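Local structure of peptidoglycan N-acetylglucosamine deacetylase (Agathobacter rectalis, 5JMU) at residues V46-T55 with R69-H80; A111-S120 with V140-W150. The protein probably removes acetyl groups from the N-acetylglucosamine of peptidoglycan, using the zinc-dependent NodB-type catalytic domain that makes up this chain. All coordinates share one frame; numbering follows the deposited sequence. Where two conformers were deposited one is given.

Interaction 1. Residues V46-T55 with R69-H80. With ZN (zinc ion), chain C.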
loop_
_atom_site.group_PDB
_atom_site.type_symbol
_atom_site.label_atom_id
_atom_site.label_comp_id
_atom_site.label_asym_id
_atom_site.label_seq_id
_atom_site.Cartn_x
_atom_site.Cartn_y
_atom_site.Cartn_z
ATOM N N VAL A 46 -5.746 -15.603 2.329
ATOM C CA VAL A 46 -4.777 -14.742 1.644
ATOM C C VAL A 46 -4.345 -13.610 2.571
ATOM O O VAL A 46 -5.200 -13.058 3.292
ATOM C CB VAL A 46 -5.422 -14.146 0.337
ATOM C CG1 VAL A 46 -4.682 -12.874 -0.170
ATOM C CG2 VAL A 46 -5.524 -15.282 -0.774
ATOM N N LYS A 47 -3.051 -13.271 2.550
ATOM C CA LYS A 47 -2.551 -12.135 3.310
ATOM C C LYS A 47 -2.296 -10.988 2.336
ATOM O O LYS A 47 -1.951 -11.204 1.165
ATOM C CB LYS A 47 -1.280 -12.466 4.086
ATOM C CG LYS A 47 -1.421 -13.750 4.943
ATOM C CD LYS A 47 -2.685 -13.698 5.864
ATOM C CE LYS A 47 -2.894 -15.011 6.586
ATOM N NZ LYS A 47 -4.097 -15.000 7.438
ATOM N N ALA A 48 -2.503 -9.763 2.807
ATOM C CA ALA A 48 -2.317 -8.586 1.973
ATOM C C ALA A 48 -1.529 -7.553 2.741
ATOM O O ALA A 48 -1.053 -7.804 3.857
ATOM C CB ALA A 48 -3.693 -8.009 1.535
ATOM N N THR A 49 -1.412 -6.365 2.155
ATOM C CA THR A 49 -0.638 -5.305 2.761
ATOM C C THR A 49 -1.522 -4.076 2.836
ATOM O O THR A 49 -2.109 -3.692 1.833
ATOM C CB THR A 49 0.610 -4.990 1.918
ATOM O OG1 THR A 49 1.395 -6.165 1.743
ATOM C CG2 THR A 49 1.454 -3.924 2.601
ATOM N N PHE A 50 -1.583 -3.449 4.014
ATOM C CA PHE A 50 -2.389 -2.237 4.210
ATOM C C PHE A 50 -1.503 -1.047 4.453
ATOM O O PHE A 50 -0.711 -1.051 5.405
ATOM C CB PHE A 50 -3.348 -2.440 5.387
ATOM C CG PHE A 50 -4.403 -3.458 5.076
ATOM C CD1 PHE A 50 -5.604 -3.095 4.466
ATOM C CD2 PHE A 50 -4.150 -4.811 5.325
ATOM C CE1 PHE A 50 -6.592 -4.076 4.169
ATOM C CE2 PHE A 50 -5.110 -5.792 5.001
ATOM C CZ PHE A 50 -6.340 -5.410 4.410
ATOM N N PHE A 51 -1.640 -0.037 3.598
ATOM C CA PHE A 51 -0.903 1.224 3.776
ATOM C C PHE A 51 -1.881 2.207 4.404
ATOM O O PHE A 51 -2.754 2.750 3.714
ATOM C CB PHE A 51 -0.348 1.708 2.428
ATOM C CG PHE A 51 0.746 0.825 1.902
ATOM C CD1 PHE A 51 2.043 1.000 2.356
ATOM C CD2 PHE A 51 0.478 -0.165 0.984
ATOM C CE1 PHE A 51 3.093 0.215 1.864
ATOM C CE2 PHE A 51 1.514 -0.978 0.487
ATOM C CZ PHE A 51 2.839 -0.777 0.921
ATOM N N VAL A 52 -1.738 2.418 5.721
ATOM C CA VAL A 52 -2.830 3.011 6.502
ATOM C C VAL A 52 -2.698 4.514 6.794
ATOM O O VAL A 52 -1.611 5.119 6.663
ATOM C CB VAL A 52 -3.011 2.225 7.844
ATOM C CG1 VAL A 52 -3.392 0.754 7.531
ATOM C CG2 VAL A 52 -1.759 2.274 8.696
ATOM N N THR A 53 -3.843 5.111 7.163
ATOM C CA THR A 53 -3.932 6.517 7.473
ATOM C C THR A 53 -4.723 6.644 8.755
ATOM O O THR A 53 -5.306 5.649 9.217
ATOM C CB THR A 53 -4.715 7.332 6.410
ATOM O OG1 THR A 53 -6.107 6.985 6.484
ATOM C CG2 THR A 53 -4.172 7.123 5.016
ATOM N N ASN A 54 -4.811 7.863 9.270
ATOM C CA ASN A 54 -5.723 8.127 10.363
ATOM C C ASN A 54 -6.878 9.028 9.924
ATOM O O ASN A 54 -7.406 9.835 10.708
ATOM C CB ASN A 54 -4.969 8.740 11.533
ATOM C CG ASN A 54 -5.722 8.567 12.833
ATOM O OD1 ASN A 54 -6.335 7.514 13.074
ATOM N ND2 ASN A 54 -5.692 9.573 13.647
ATOM N N THR A 55 -7.270 8.874 8.652
ATOM C CA THR A 55 -8.355 9.699 8.107
ATOM C C THR A 55 -9.718 9.384 8.738
ATOM O O THR A 55 -10.599 10.249 8.840
ATOM C CB THR A 55 -8.436 9.499 6.585
ATOM O OG1 THR A 55 -7.241 10.026 6.000
ATOM C CG2 THR A 55 -9.616 10.272 6.005
ATOM N N ARG A 69 -4.536 -10.652 12.099
ATOM C CA ARG A 69 -4.926 -11.639 11.095
ATOM C C ARG A 69 -3.796 -11.973 10.123
ATOM O O ARG A 69 -3.983 -12.772 9.212
ATOM C CB ARG A 69 -6.171 -11.167 10.335
ATOM C CG ARG A 69 -7.390 -11.111 11.244
ATOM C CD ARG A 69 -8.649 -10.864 10.450
ATOM N NE ARG A 69 -9.798 -10.502 11.301
ATOM C CZ ARG A 69 -11.065 -10.586 10.926
ATOM N NH1 ARG A 69 -11.400 -11.093 9.731
ATOM N NH2 ARG A 69 -11.997 -10.179 11.761
ATOM N N GLY A 70 -2.618 -11.404 10.344
ATOM C CA GLY A 70 -1.456 -11.830 9.597
ATOM C C GLY A 70 -1.086 -10.945 8.407
ATOM O O GLY A 70 -0.161 -11.270 7.647
ATOM N N HIS A 71 -1.802 -9.844 8.241
ATOM C CA HIS A 71 -1.481 -8.914 7.138
ATOM C C HIS A 71 -0.331 -8.002 7.501
ATOM O O HIS A 71 0.002 -7.854 8.670
ATOM C CB HIS A 71 -2.705 -8.068 6.793
ATOM C CG HIS A 71 -3.883 -8.911 6.487
ATOM N ND1 HIS A 71 -3.924 -9.716 5.368
ATOM C CD2 HIS A 71 -5.014 -9.163 7.186
ATOM C CE1 HIS A 71 -5.030 -10.434 5.390
ATOM N NE2 HIS A 71 -5.722 -10.100 6.473
ATOM N N THR A 72 0.310 -7.428 6.478
ATOM C CA THR A 72 1.332 -6.424 6.718
ATOM C C THR A 72 0.678 -5.063 6.918
ATOM O O THR A 72 -0.149 -4.641 6.115
ATOM C CB THR A 72 2.308 -6.375 5.536
ATOM O OG1 THR A 72 3.010 -7.649 5.514
ATOM C CG2 THR A 72 3.279 -5.175 5.684
ATOM N N VAL A 73 1.047 -4.400 8.007
ATOM C CA VAL A 73 0.576 -3.055 8.270
ATOM C C VAL A 73 1.723 -2.092 8.015
ATOM O O VAL A 73 2.821 -2.225 8.616
ATOM C CB VAL A 73 0.066 -2.942 9.731
ATOM C CG1 VAL A 73 -0.247 -1.449 10.066
ATOM C CG2 VAL A 73 -1.164 -3.792 9.875
ATOM N N ALA A 74 1.501 -1.186 7.063
ATOM C CA ALA A 74 2.536 -0.264 6.600
ATOM C C ALA A 74 2.000 1.186 6.671
ATOM O O ALA A 74 0.806 1.420 6.823
ATOM C CB ALA A 74 2.951 -0.625 5.180
ATOM N N ILE A 75 2.893 2.165 6.557
ATOM C CA ILE A 75 2.480 3.563 6.664
ATOM C C ILE A 75 2.095 4.174 5.343
ATOM O O ILE A 75 2.816 3.970 4.389
ATOM C CB ILE A 75 3.636 4.388 7.255
ATOM C CG1 ILE A 75 3.903 3.926 8.684
ATOM C CG2 ILE A 75 3.260 5.904 7.257
ATOM C CD1 ILE A 75 5.177 4.547 9.354
ATOM N N HIS A 76 0.964 4.905 5.289
ATOM C CA HIS A 76 0.659 5.766 4.132
ATOM C C HIS A 76 0.843 7.217 4.595
ATOM O O HIS A 76 1.786 7.907 4.185
ATOM C CB HIS A 76 -0.747 5.467 3.607
ATOM C CG HIS A 76 -1.068 6.024 2.243
ATOM N ND1 HIS A 76 -0.139 6.126 1.221
ATOM C CD2 HIS A 76 -2.247 6.464 1.743
ATOM C CE1 HIS A 76 -0.751 6.639 0.149
ATOM N NE2 HIS A 76 -2.022 6.865 0.443
ATOM N N SER A 77 0.006 7.636 5.529
ATOM C CA SER A 77 0.125 8.988 6.093
ATOM C C SER A 77 -0.905 9.179 7.195
ATOM O O SER A 77 -2.012 8.689 7.077
ATOM C CB SER A 77 -0.098 10.045 4.987
ATOM O OG SER A 77 -0.265 11.328 5.580
ATOM N N ALA A 78 -0.551 9.862 8.274
ATOM C CA ALA A 78 -1.569 10.076 9.297
ATOM C C ALA A 78 -2.670 10.978 8.771
ATOM O O ALA A 78 -3.857 10.650 8.887
ATOM C CB ALA A 78 -0.932 10.670 10.610
ATOM N N SER A 79 -2.297 12.147 8.238
ATOM C CA SER A 79 -3.284 13.104 7.784
ATOM C C SER A 79 -3.759 12.920 6.351
ATOM O O SER A 79 -4.874 13.356 6.028
ATOM C CB SER A 79 -2.751 14.539 7.905
ATOM O OG SER A 79 -1.702 14.731 6.959
ATOM N N HIS A 80 -2.890 12.337 5.529
ATOM C CA HIS A 80 -3.104 12.218 4.093
ATOM C C HIS A 80 -3.466 13.575 3.495
ATOM O O HIS A 80 -4.299 13.669 2.585
ATOM C CB HIS A 80 -4.207 11.186 3.795
ATOM C CG HIS A 80 -4.145 10.610 2.413
ATOM N ND1 HIS A 80 -4.801 11.178 1.335
ATOM C CD2 HIS A 80 -3.548 9.490 1.939
ATOM C CE1 HIS A 80 -4.590 10.445 0.251
ATOM N NE2 HIS A 80 -3.837 9.412 0.590
HETATM ZN ZN ZN C . -3.619 7.656 -0.669
HETATM O O HOH W 1 -3.492 6.142 -2.056
HETATM O O HOH W 2 -5.194 8.345 -1.896
HETATM O O HOH W 3 -2.291 8.780 -1.967
#
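A parallel beta-alpha-beta unit pairs V46-T55 with R69-H80, strands 49-53 and 72-77 lying side by side while helix 61-68 links them. F50 and V52 alternate with T72 and A74 in the backbone bonding. Where the second strand breaks its pattern, V52 O takes two donors, H76 N at 2.9 Å on a lone pair and S77 N from a tilted approach.

Before the strands, H71 does the work of a backbone partner: its ND1 accepts A48 N at 2.9 Å, the donor only 12° out of the ring plane. F50 directs its edge at a face of the same imidazole in a T-shaped pair with planes at 79°, CE2 standing 3.7 Å from H71 CG. K47, bent at chi2, curls over G70 so that NZ reaches R69 O at 2.9 Å. Further along, F51 CD1 presses on A74 CB at 3.4 Å.

At the far end, with CG anti to the backbone N (chi1 -166°), H76 reaches zinc through NE2 at 2.1 Å. H80 binds the ion through NE2 at 2.2 Å, and T53 CG2 packs near CD2 of both rings. R115 O accepts H76 ND1, which should fix the ring's rotation. Three waters fill the rest of the zinc's coordination, and D28 completes the Asp-His-His triad that marks family 4 carbohydrate esterases.

Interaction 2. Residues A111-S120 with V140-W150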
loop_
_atom_site.group_PDB
_atom_site.type_symbol
_atom_site.label_atom_id
_atom_site.label_comp_id
_atom_site.label_asym_id
_atom_site.label_seq_id
_atom_site.Cartn_x
_atom_site.Cartn_y
_atom_site.Cartn_z
ATOM N N ALA A 111 6.201 0.141 12.147
ATOM C CA ALA A 111 6.124 -0.178 10.721
ATOM C C ALA A 111 7.501 -0.238 10.129
ATOM O O ALA A 111 8.415 0.453 10.615
ATOM C CB ALA A 111 5.280 0.876 9.959
ATOM N N SER A 112 7.670 -1.048 9.083
ATOM C CA SER A 112 8.926 -1.152 8.330
ATOM C C SER A 112 8.879 -0.639 6.889
ATOM O O SER A 112 9.925 -0.415 6.290
ATOM C CB SER A 112 9.383 -2.618 8.265
ATOM O OG SER A 112 9.680 -3.130 9.571
ATOM N N ILE A 113 7.671 -0.508 6.356
ATOM C CA ILE A 113 7.426 -0.213 4.953
ATOM C C ILE A 113 6.455 0.949 4.896
ATOM O O ILE A 113 5.561 1.049 5.745
ATOM C CB ILE A 113 6.806 -1.447 4.197
ATOM C CG1 ILE A 113 7.632 -2.711 4.470
ATOM C CG2 ILE A 113 6.727 -1.158 2.650
ATOM C CD1 ILE A 113 7.049 -4.023 3.827
ATOM N N ILE A 114 6.654 1.826 3.918
ATOM C CA ILE A 114 5.733 2.933 3.676
ATOM C C ILE A 114 5.326 3.000 2.219
ATOM O O ILE A 114 5.962 2.383 1.336
ATOM C CB ILE A 114 6.343 4.314 4.105
ATOM C CG1 ILE A 114 7.371 4.793 3.066
ATOM C CG2 ILE A 114 7.011 4.212 5.456
ATOM C CD1 ILE A 114 7.776 6.283 3.286
ATOM N N ARG A 115 4.250 3.738 1.935
ATOM C CA ARG A 115 3.927 4.124 0.564
ATOM C C ARG A 115 3.678 5.616 0.591
ATOM O O ARG A 115 2.770 6.082 1.282
ATOM C CB ARG A 115 2.707 3.386 0.033
ATOM C CG ARG A 115 2.284 3.942 -1.387
ATOM C CD ARG A 115 1.208 3.038 -1.973
ATOM N NE ARG A 115 1.767 1.767 -2.421
ATOM C CZ ARG A 115 1.022 0.651 -2.557
ATOM N NH1 ARG A 115 -0.276 0.672 -2.230
ATOM N NH2 ARG A 115 1.564 -0.487 -3.035
ATOM N N PHE A 116 4.451 6.361 -0.185
ATOM C CA PHE A 116 4.255 7.796 -0.251
ATOM C C PHE A 116 2.886 8.128 -0.816
ATOM O O PHE A 116 2.483 7.524 -1.819
ATOM C CB PHE A 116 5.295 8.430 -1.175
ATOM C CG PHE A 116 6.683 8.414 -0.651
ATOM C CD1 PHE A 116 7.124 9.335 0.317
ATOM C CD2 PHE A 116 7.597 7.462 -1.124
ATOM C CE1 PHE A 116 8.455 9.351 0.772
ATOM C CE2 PHE A 116 8.952 7.456 -0.644
ATOM C CZ PHE A 116 9.382 8.392 0.310
ATOM N N PRO A 117 2.175 9.105 -0.216
ATOM C CA PRO A 117 0.937 9.560 -0.844
ATOM C C PRO A 117 1.218 10.110 -2.244
ATOM O O PRO A 117 2.128 10.913 -2.455
ATOM C CB PRO A 117 0.426 10.629 0.148
ATOM C CG PRO A 117 0.913 10.074 1.513
ATOM C CD PRO A 117 2.321 9.609 1.187
ATOM N N GLY A 118 0.458 9.606 -3.214
ATOM C CA GLY A 118 0.636 9.941 -4.618
ATOM C C GLY A 118 1.692 9.069 -5.299
ATOM O O GLY A 118 1.934 9.214 -6.506
ATOM N N GLY A 119 2.326 8.171 -4.540
ATOM C CA GLY A 119 3.458 7.384 -5.039
ATOM C C GLY A 119 4.770 8.154 -4.912
ATOM O O GLY A 119 4.749 9.378 -4.792
ATOM N N SER A 120 5.927 7.487 -4.956
ATOM C CA SER A 120 7.191 8.242 -4.909
ATOM C C SER A 120 7.358 9.110 -6.158
ATOM O O SER A 120 8.185 10.041 -6.170
ATOM C CB SER A 120 8.392 7.277 -4.774
ATOM O OG SER A 120 8.613 6.525 -5.965
ATOM N N VAL A 140 14.068 8.454 3.807
ATOM C CA VAL A 140 13.351 7.277 4.269
ATOM C C VAL A 140 14.315 6.096 4.339
ATOM O O VAL A 140 14.330 5.324 5.295
ATOM C CB VAL A 140 12.142 7.014 3.313
ATOM C CG1 VAL A 140 11.594 5.605 3.431
ATOM C CG2 VAL A 140 11.050 8.043 3.582
ATOM N N THR A 141 15.168 5.972 3.313
ATOM C CA THR A 141 16.162 4.906 3.263
ATOM C C THR A 141 17.157 5.027 4.420
ATOM O O THR A 141 17.505 4.005 5.067
ATOM C CB THR A 141 16.871 4.947 1.907
ATOM O OG1 THR A 141 15.866 4.813 0.879
ATOM C CG2 THR A 141 17.889 3.829 1.809
ATOM N N ALA A 142 17.624 6.253 4.688
ATOM C CA ALA A 142 18.573 6.488 5.790
ATOM C C ALA A 142 17.942 6.102 7.127
ATOM O O ALA A 142 18.647 5.702 8.078
ATOM C CB ALA A 142 18.994 7.966 5.804
ATOM N N ARG A 143 16.626 6.274 7.236
ATOM C CA ARG A 143 15.918 5.874 8.452
ATOM C C ARG A 143 15.602 4.380 8.542
ATOM O O ARG A 143 14.948 3.948 9.512
ATOM C CB ARG A 143 14.615 6.667 8.590
ATOM C CG ARG A 143 14.971 8.106 8.868
ATOM C CD ARG A 143 13.846 9.094 8.636
ATOM N NE ARG A 143 12.918 9.128 9.753
ATOM C CZ ARG A 143 12.661 10.183 10.523
ATOM N NH1 ARG A 143 13.258 11.359 10.334
ATOM N NH2 ARG A 143 11.769 10.048 11.486
ATOM N N GLY A 144 16.102 3.602 7.601
ATOM C CA GLY A 144 15.905 2.159 7.633
ATOM C C GLY A 144 14.551 1.702 7.180
ATOM O O GLY A 144 14.182 0.540 7.371
ATOM N N LEU A 145 13.809 2.611 6.544
ATOM C CA LEU A 145 12.483 2.268 6.044
ATOM C C LEU A 145 12.506 1.840 4.567
ATOM O O LEU A 145 13.400 2.248 3.810
ATOM C CB LEU A 145 11.556 3.465 6.209
ATOM C CG LEU A 145 11.233 3.817 7.658
ATOM C CD1 LEU A 145 10.495 5.127 7.611
ATOM C CD2 LEU A 145 10.371 2.697 8.250
ATOM N N LEU A 146 11.562 0.994 4.180
ATOM C CA LEU A 146 11.404 0.572 2.793
ATOM C C LEU A 146 10.194 1.281 2.256
ATOM O O LEU A 146 9.296 1.617 3.029
ATOM C CB LEU A 146 11.177 -0.934 2.676
ATOM C CG LEU A 146 12.323 -1.753 3.267
ATOM C CD1 LEU A 146 11.842 -3.174 3.573
ATOM C CD2 LEU A 146 13.485 -1.732 2.333
ATOM N N TYR A 147 10.162 1.553 0.954
ATOM C CA TYR A 147 8.932 2.133 0.399
ATOM C C TYR A 147 8.541 1.340 -0.837
ATOM O O TYR A 147 9.382 0.721 -1.487
ATOM C CB TYR A 147 9.080 3.625 0.053
ATOM C CG TYR A 147 10.019 3.973 -1.099
ATOM C CD1 TYR A 147 11.396 4.143 -0.896
ATOM C CD2 TYR A 147 9.508 4.141 -2.400
ATOM C CE1 TYR A 147 12.250 4.499 -1.966
ATOM C CE2 TYR A 147 10.338 4.497 -3.466
ATOM C CZ TYR A 147 11.696 4.643 -3.251
ATOM O OH TYR A 147 12.487 4.989 -4.342
ATOM N N CYS A 148 7.257 1.330 -1.135
ATOM C CA CYS A 148 6.760 0.548 -2.278
ATOM C C CYS A 148 5.700 1.353 -3.037
ATOM O O CYS A 148 4.787 1.948 -2.441
ATOM C CB CYS A 148 6.176 -0.765 -1.763
ATOM S SG CYS A 148 5.844 -1.969 -3.070
ATOM N N ASP A 149 5.898 1.452 -4.356
ATOM C CA ASP A 149 4.878 1.964 -5.256
ATOM C C ASP A 149 4.029 0.783 -5.754
ATOM O O ASP A 149 3.639 -0.036 -4.941
ATOM C CB ASP A 149 5.576 2.741 -6.378
ATOM C CG ASP A 149 6.306 3.968 -5.840
ATOM O OD1 ASP A 149 5.724 4.695 -4.980
ATOM O OD2 ASP A 149 7.456 4.219 -6.235
ATOM N N TRP A 150 3.752 0.689 -7.059
ATOM C CA TRP A 150 2.918 -0.407 -7.562
ATOM C C TRP A 150 3.182 -0.578 -9.057
ATOM O O TRP A 150 3.736 0.318 -9.683
ATOM C CB TRP A 150 1.415 -0.123 -7.322
ATOM C CG TRP A 150 0.964 1.157 -7.994
ATOM C CD1 TRP A 150 0.337 1.278 -9.233
ATOM C CD2 TRP A 150 1.074 2.497 -7.470
ATOM N NE1 TRP A 150 0.100 2.616 -9.503
ATOM C CE2 TRP A 150 0.539 3.376 -8.437
ATOM C CE3 TRP A 150 1.576 3.040 -6.264
ATOM C CZ2 TRP A 150 0.482 4.778 -8.240
ATOM C CZ3 TRP A 150 1.537 4.426 -6.086
ATOM C CH2 TRP A 150 0.991 5.273 -7.062
HETATM O O HOH W 4 12.450 -1.433 7.153
HETATM O O HOH W 5 5.830 4.641 -2.240
HETATM O O HOH W 6 11.145 5.800 -6.411
#
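Backbone bonds between I113-I114 and L146-Y147 form a short parallel two-strand pairing: L146 N binds S112 O, I114 N binds L146 O, and C148 N binds I114 O. A water beside the first of these donates to both S112 O and G144 O, tying the two segments a second time.

Polar side chains extend the pairing beyond Y147. R115 bends at chi3 (-73°) and follows the second segment, giving NE to C148 O at 3.0 Å in the guanidinium plane. Its NH2 reaches D149 O at 2.9 Å, both donors standing above their carbonyl planes, while NH1 is held by D27 and T25. CE3 of W150 sits over one guanidinium face, 4.1 Å from R115 NE. The D149 carboxylate grips S120 with both oxygens on their syn sides, OD1 taking S120 N at 2.8 Å and OD2 taking the OG hydroxyl at 2.6 Å. A second water joins D149 OD1 to F116 N, and a third connects S120 OG with Y147 OH.

Among the apolar contacts, F116 turns an edge toward the Y147 face, planes at 65°, with CE2 3.7 Å from Y147 CG. I114 places CG1 between its backbone N and carbonyl carbon (chi1 76°), which sets that carbon 3.7 Å from Y147 CB. V140 CG2 meets I114 CD1 tip to tip and touches F116 CZ. At the end of the type II turn F116-G119, G119, with no side chain, lies against the indole, its CA 3.7 Å from W150 CZ3.

A Schellman motif at G144 ends helix 132-142 and leads the chain into strand 146-147. That helix packs on I114, F116 and Y147, strand 72-77 borders I113 and I114, and strand 180-186 meets R115, C148 and W150.

From the N terminus, interaction 1 comes first: the chain leaves strand 49-53, runs through helix 61-68 and returns as strand 72-77, closing its loop at R69-H80. Helices 82-85 and 89-107 then carry it to A111-S120, where interaction 2 opens; its loop passes through helix 132-142 and closes at V140-W150. The two loops follow in series and neither encloses nor crosses the other. They meet mainly along strand 72-77, where I75 O probably bonds R115 N at 2.9 Å; F51 of strand 49-53 adds packing of its CD1 on R115 CB. The short pair of interaction 2 is thus joined by backbone bonds to the edge of strand 72-77, next to the zinc site.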